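Local coordinates for protein 4-hydroxy-3-methylbut-2-enyl diphosphate reductase, apicoplast (Plasmodium falciparum, PDB 4N7B) that catalyses the last step of the non-mevalonate isoprenoid pathway, using an iron-sulfur cluster to reduce a hydroxymethylbutenyl diphosphate to isopentenyl and dimethylallyl diphosphates, at residues Pro218-Cys231 with Val475-Glu488. Numbering follows the deposited sequence.
Sequences PNKILYLINPRGFC and VNKIALTSAASTPE. With F3S (Fe3-s4 cluster), chain B.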
# COMPACT_ATOMS: atom_id res chain seq x y z
N PRO A 218 -21.91 30.13 -0.87
CA PRO A 218 -23.11 29.27 -0.88
C PRO A 218 -23.07 28.17 0.17
O PRO A 218 -22.72 28.42 1.33
CB PRO A 218 -23.08 28.68 -2.29
CG PRO A 218 -22.47 29.75 -3.12
CD PRO A 218 -21.43 30.41 -2.24
N ASN A 219 -23.44 26.95 -0.23
CA ASN A 219 -23.51 25.83 0.69
C ASN A 219 -22.18 25.11 0.81
O ASN A 219 -21.70 24.52 -0.15
CB ASN A 219 -24.56 24.85 0.21
CG ASN A 219 -25.43 24.38 1.31
OD1 ASN A 219 -26.24 25.14 1.83
ND2 ASN A 219 -25.28 23.12 1.69
N LYS A 220 -21.58 25.17 1.99
CA LYS A 220 -20.28 24.55 2.20
C LYS A 220 -20.45 23.16 2.80
O LYS A 220 -21.14 22.99 3.81
CB LYS A 220 -19.43 25.44 3.09
CG LYS A 220 -19.27 26.84 2.51
CD LYS A 220 -18.40 27.72 3.38
CE LYS A 220 -16.95 27.32 3.26
NZ LYS A 220 -16.05 28.25 4.01
N ILE A 221 -19.84 22.16 2.17
CA ILE A 221 -19.96 20.80 2.65
C ILE A 221 -18.64 20.06 2.63
O ILE A 221 -17.89 20.12 1.64
CB ILE A 221 -20.92 19.99 1.79
CG1 ILE A 221 -22.30 20.63 1.79
CG2 ILE A 221 -21.00 18.55 2.30
CD1 ILE A 221 -23.25 19.95 0.83
N LEU A 222 -18.37 19.34 3.71
CA LEU A 222 -17.23 18.43 3.76
C LEU A 222 -17.73 17.00 3.73
O LEU A 222 -18.44 16.53 4.64
CB LEU A 222 -16.41 18.68 5.02
CG LEU A 222 -15.26 17.71 5.25
CD1 LEU A 222 -14.13 18.00 4.31
CD2 LEU A 222 -14.79 17.79 6.68
N TYR A 223 -17.40 16.30 2.66
CA TYR A 223 -17.78 14.91 2.53
C TYR A 223 -16.66 14.07 3.10
O TYR A 223 -15.58 13.97 2.51
CB TYR A 223 -17.99 14.56 1.07
CG TYR A 223 -19.20 15.20 0.43
CD1 TYR A 223 -20.46 14.68 0.63
CD2 TYR A 223 -19.07 16.30 -0.42
CE1 TYR A 223 -21.57 15.24 0.04
CE2 TYR A 223 -20.18 16.87 -1.02
CZ TYR A 223 -21.43 16.33 -0.78
OH TYR A 223 -22.54 16.87 -1.36
N LEU A 224 -16.90 13.51 4.27
CA LEU A 224 -15.97 12.61 4.90
C LEU A 224 -16.25 11.21 4.37
O LEU A 224 -17.34 10.65 4.56
CB LEU A 224 -16.11 12.65 6.42
CG LEU A 224 -15.21 11.68 7.19
CD1 LEU A 224 -13.73 12.00 6.95
CD2 LEU A 224 -15.55 11.74 8.69
N ILE A 225 -15.26 10.66 3.70
CA ILE A 225 -15.47 9.46 2.91
C ILE A 225 -15.09 8.20 3.66
O ILE A 225 -14.10 8.16 4.40
CB ILE A 225 -14.65 9.53 1.63
CG1 ILE A 225 -15.14 10.70 0.78
CG2 ILE A 225 -14.79 8.25 0.85
CD1 ILE A 225 -14.22 11.09 -0.36
N ASN A 226 -15.87 7.16 3.42
CA ASN A 226 -15.60 5.84 3.95
C ASN A 226 -15.89 4.91 2.79
O ASN A 226 -16.86 5.09 2.07
CB ASN A 226 -16.57 5.59 5.14
CG ASN A 226 -16.15 4.42 5.98
OD1 ASN A 226 -15.04 4.40 6.53
ND2 ASN A 226 -17.06 3.44 6.12
N PRO A 227 -15.05 3.89 2.59
CA PRO A 227 -13.84 3.58 3.34
C PRO A 227 -12.65 4.49 3.04
O PRO A 227 -12.54 5.07 1.96
CB PRO A 227 -13.52 2.15 2.91
CG PRO A 227 -14.09 2.04 1.56
CD PRO A 227 -15.35 2.87 1.58
N ARG A 228 -11.76 4.56 4.03
CA ARG A 228 -10.56 5.35 3.97
C ARG A 228 -9.61 4.80 5.00
O ARG A 228 -10.01 3.96 5.81
CB ARG A 228 -10.84 6.81 4.33
CG ARG A 228 -11.37 6.98 5.79
CD ARG A 228 -11.51 8.46 6.16
NE ARG A 228 -11.86 8.65 7.56
CZ ARG A 228 -13.11 8.58 8.03
NH1 ARG A 228 -14.12 8.34 7.21
NH2 ARG A 228 -13.36 8.74 9.32
N GLY A 229 -8.39 5.31 5.03
CA GLY A 229 -7.51 5.04 6.16
C GLY A 229 -7.06 3.59 6.24
O GLY A 229 -7.12 2.84 5.25
N PHE A 230 -6.58 3.20 7.42
CA PHE A 230 -5.91 1.91 7.62
C PHE A 230 -6.61 0.75 6.91
O PHE A 230 -7.82 0.54 7.06
CB PHE A 230 -5.79 1.58 9.11
CG PHE A 230 -4.61 2.22 9.81
CD1 PHE A 230 -3.84 3.19 9.18
CD2 PHE A 230 -4.28 1.86 11.11
CE1 PHE A 230 -2.77 3.78 9.83
CE2 PHE A 230 -3.20 2.44 11.76
CZ PHE A 230 -2.45 3.40 11.13
N CYS A 231 -5.84 -0.02 6.15
CA CYS A 231 -6.31 -1.31 5.65
C CYS A 231 -5.88 -2.34 6.69
O CYS A 231 -5.19 -2.02 7.67
CB CYS A 231 -5.65 -1.60 4.30
SG CYS A 231 -3.86 -1.75 4.46
N VAL A 475 -13.59 27.48 -2.33
CA VAL A 475 -14.07 26.11 -2.39
C VAL A 475 -15.14 25.86 -1.34
O VAL A 475 -14.95 26.08 -0.14
CB VAL A 475 -12.94 25.03 -2.39
CG1 VAL A 475 -11.57 25.67 -2.62
CG2 VAL A 475 -12.98 24.19 -1.17
N ASN A 476 -16.29 25.41 -1.85
CA ASN A 476 -17.47 25.17 -1.04
C ASN A 476 -17.68 23.70 -0.73
O ASN A 476 -18.25 23.37 0.29
CB ASN A 476 -18.70 25.73 -1.76
CG ASN A 476 -18.60 27.22 -1.99
OD1 ASN A 476 -18.18 27.97 -1.11
ND2 ASN A 476 -18.97 27.66 -3.18
N LYS A 477 -17.24 22.83 -1.62
CA LYS A 477 -17.38 21.40 -1.37
C LYS A 477 -16.06 20.67 -1.47
O LYS A 477 -15.35 20.74 -2.47
CB LYS A 477 -18.40 20.79 -2.33
CG LYS A 477 -19.71 21.57 -2.35
CD LYS A 477 -20.90 20.67 -2.61
CE LYS A 477 -22.08 21.46 -3.14
NZ LYS A 477 -22.30 22.74 -2.40
N ILE A 478 -15.74 19.95 -0.40
CA ILE A 478 -14.51 19.19 -0.28
C ILE A 478 -14.78 17.70 -0.08
O ILE A 478 -15.60 17.28 0.75
CB ILE A 478 -13.73 19.69 0.91
CG1 ILE A 478 -13.34 21.14 0.68
CG2 ILE A 478 -12.52 18.82 1.19
CD1 ILE A 478 -12.81 21.82 1.92
N ALA A 479 -14.07 16.90 -0.86
CA ALA A 479 -14.06 15.46 -0.71
C ALA A 479 -12.85 15.13 0.18
O ALA A 479 -11.72 15.48 -0.18
CB ALA A 479 -13.90 14.82 -2.07
N LEU A 480 -13.07 14.52 1.34
CA LEU A 480 -11.94 14.23 2.23
C LEU A 480 -11.77 12.73 2.42
O LEU A 480 -12.70 12.05 2.86
CB LEU A 480 -12.11 14.92 3.58
CG LEU A 480 -11.09 14.58 4.66
CD1 LEU A 480 -9.69 15.10 4.32
CD2 LEU A 480 -11.55 15.15 6.00
N THR A 481 -10.59 12.21 2.07
CA THR A 481 -10.30 10.80 2.30
C THR A 481 -8.86 10.62 2.79
O THR A 481 -8.16 11.59 3.05
CB THR A 481 -10.55 9.95 1.06
OG1 THR A 481 -10.41 8.57 1.43
CG2 THR A 481 -9.57 10.26 -0.01
N SER A 482 -8.41 9.38 2.92
CA SER A 482 -7.08 9.14 3.43
C SER A 482 -6.58 7.81 2.93
O SER A 482 -7.36 6.91 2.63
CB SER A 482 -7.08 9.17 4.96
OG SER A 482 -7.95 8.17 5.46
N ALA A 483 -5.26 7.70 2.82
CA ALA A 483 -4.61 6.53 2.28
C ALA A 483 -4.64 5.36 3.25
O ALA A 483 -4.98 5.52 4.42
CB ALA A 483 -3.19 6.85 1.92
N ALA A 484 -4.27 4.19 2.74
CA ALA A 484 -4.35 2.96 3.51
C ALA A 484 -3.34 2.89 4.65
O ALA A 484 -3.41 1.99 5.48
CB ALA A 484 -4.17 1.75 2.57
N SER A 485 -2.41 3.84 4.69
CA SER A 485 -1.34 3.84 5.69
C SER A 485 -1.52 5.01 6.65
O SER A 485 -0.70 5.22 7.54
CB SER A 485 0.03 3.98 5.01
OG SER A 485 -0.06 4.91 3.90
N THR A 486 -2.60 5.77 6.48
CA THR A 486 -2.81 7.02 7.24
C THR A 486 -3.63 6.85 8.56
O THR A 486 -4.78 6.42 8.53
CB THR A 486 -3.52 8.07 6.37
OG1 THR A 486 -2.76 8.28 5.17
CG2 THR A 486 -3.63 9.38 7.11
N PRO A 487 -3.03 7.23 9.71
CA PRO A 487 -3.73 7.15 11.00
C PRO A 487 -4.97 8.03 11.03
O PRO A 487 -4.94 9.15 10.54
CB PRO A 487 -2.70 7.65 12.01
CG PRO A 487 -1.38 7.54 11.30
CD PRO A 487 -1.66 7.74 9.85
N GLU A 488 -6.04 7.51 11.62
CA GLU A 488 -7.35 8.17 11.62
C GLU A 488 -7.26 9.53 12.31
O GLU A 488 -7.89 10.49 11.87
CB GLU A 488 -8.43 7.28 12.26
CG GLU A 488 -9.83 7.92 12.34
CD GLU A 488 -10.37 8.38 10.96
OE1 GLU A 488 -11.30 9.21 10.93
OE2 GLU A 488 -9.87 7.92 9.91
FE1 F3S B . -3.03 -2.73 2.55
FE3 F3S B . -2.21 -5.19 1.84
FE4 F3S B . -3.52 -3.59 0.12
S1 F3S B . -1.06 -3.63 2.88
S2 F3S B . -2.99 -1.50 0.69
S3 F3S B . -4.27 -4.49 2.00
S4 F3S B . -1.85 -4.94 -0.34
O HOH W 1 -11.56 6.70 -0.18
O HOH W 2 -6.80 5.06 9.71
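Arg228 holds the carboxylate of Glu488 side-on through two nitrogens, one for each oxygen. The bond from Arg228 NH2 to Glu488 OE1 is 2.7 Å, nearly straight at 177° and within the guanidinium plane, although it meets the carboxylate from above. Arg228 NE reaches the syn lone pair of Glu488 OE2 at 3.2 Å, tilted from that plane. Arg228 NH1 donates to Ile225 O at 2.8 Å, from above its carbonyl plane, and Leu224 CD1 lies over one guanidinium face; together these restrict the group's rotation. With CG between the backbone N and the carbonyl carbon (chi1 62°) and the chain extended to NE, the head lies beside both Glu488 and the Ile225 carbonyl.

Upstream, strands 221-226 and 477-482 run parallel, their short axes 17° apart. N of Ile221, Tyr223 and Ile225 donates to O of Asn476, Ile478 and Leu480, and N of Ile478 and Leu480 to O of Ile221 and Tyr223. Leu222 CD1 touches Ile478 CG2 at 3.6 Å and also meets Leu480 CB, on the face covered by helix 488-499. On the other face, Ile225 CD1 lies against Ala479 CB, beside helix 414-427.

Past strand 221-226 the two segments stay linked. Gly229 N hydrogen-bonds to Ser482 O, water 1 joins Pro227 O to Thr481 OG1, and water 2 joins Phe230 N to Thr486 O. At the Phe230 ring edge, CE1 lies 3.4 Å from Ser485 O. Cys231 N donates to a lone pair of Ala484 O at 3.2 Å, next to the 2.3 Å bond from Cys231 SG to iron FE1 of the three-iron cluster. Ala484 CB packs 3.9 Å from cluster sulfur S2. Adjacent parallel strands thus deliver their C-terminal loops to the iron-sulfur site of the IspH fold, where Ser485 probably contributes to diphosphate binding.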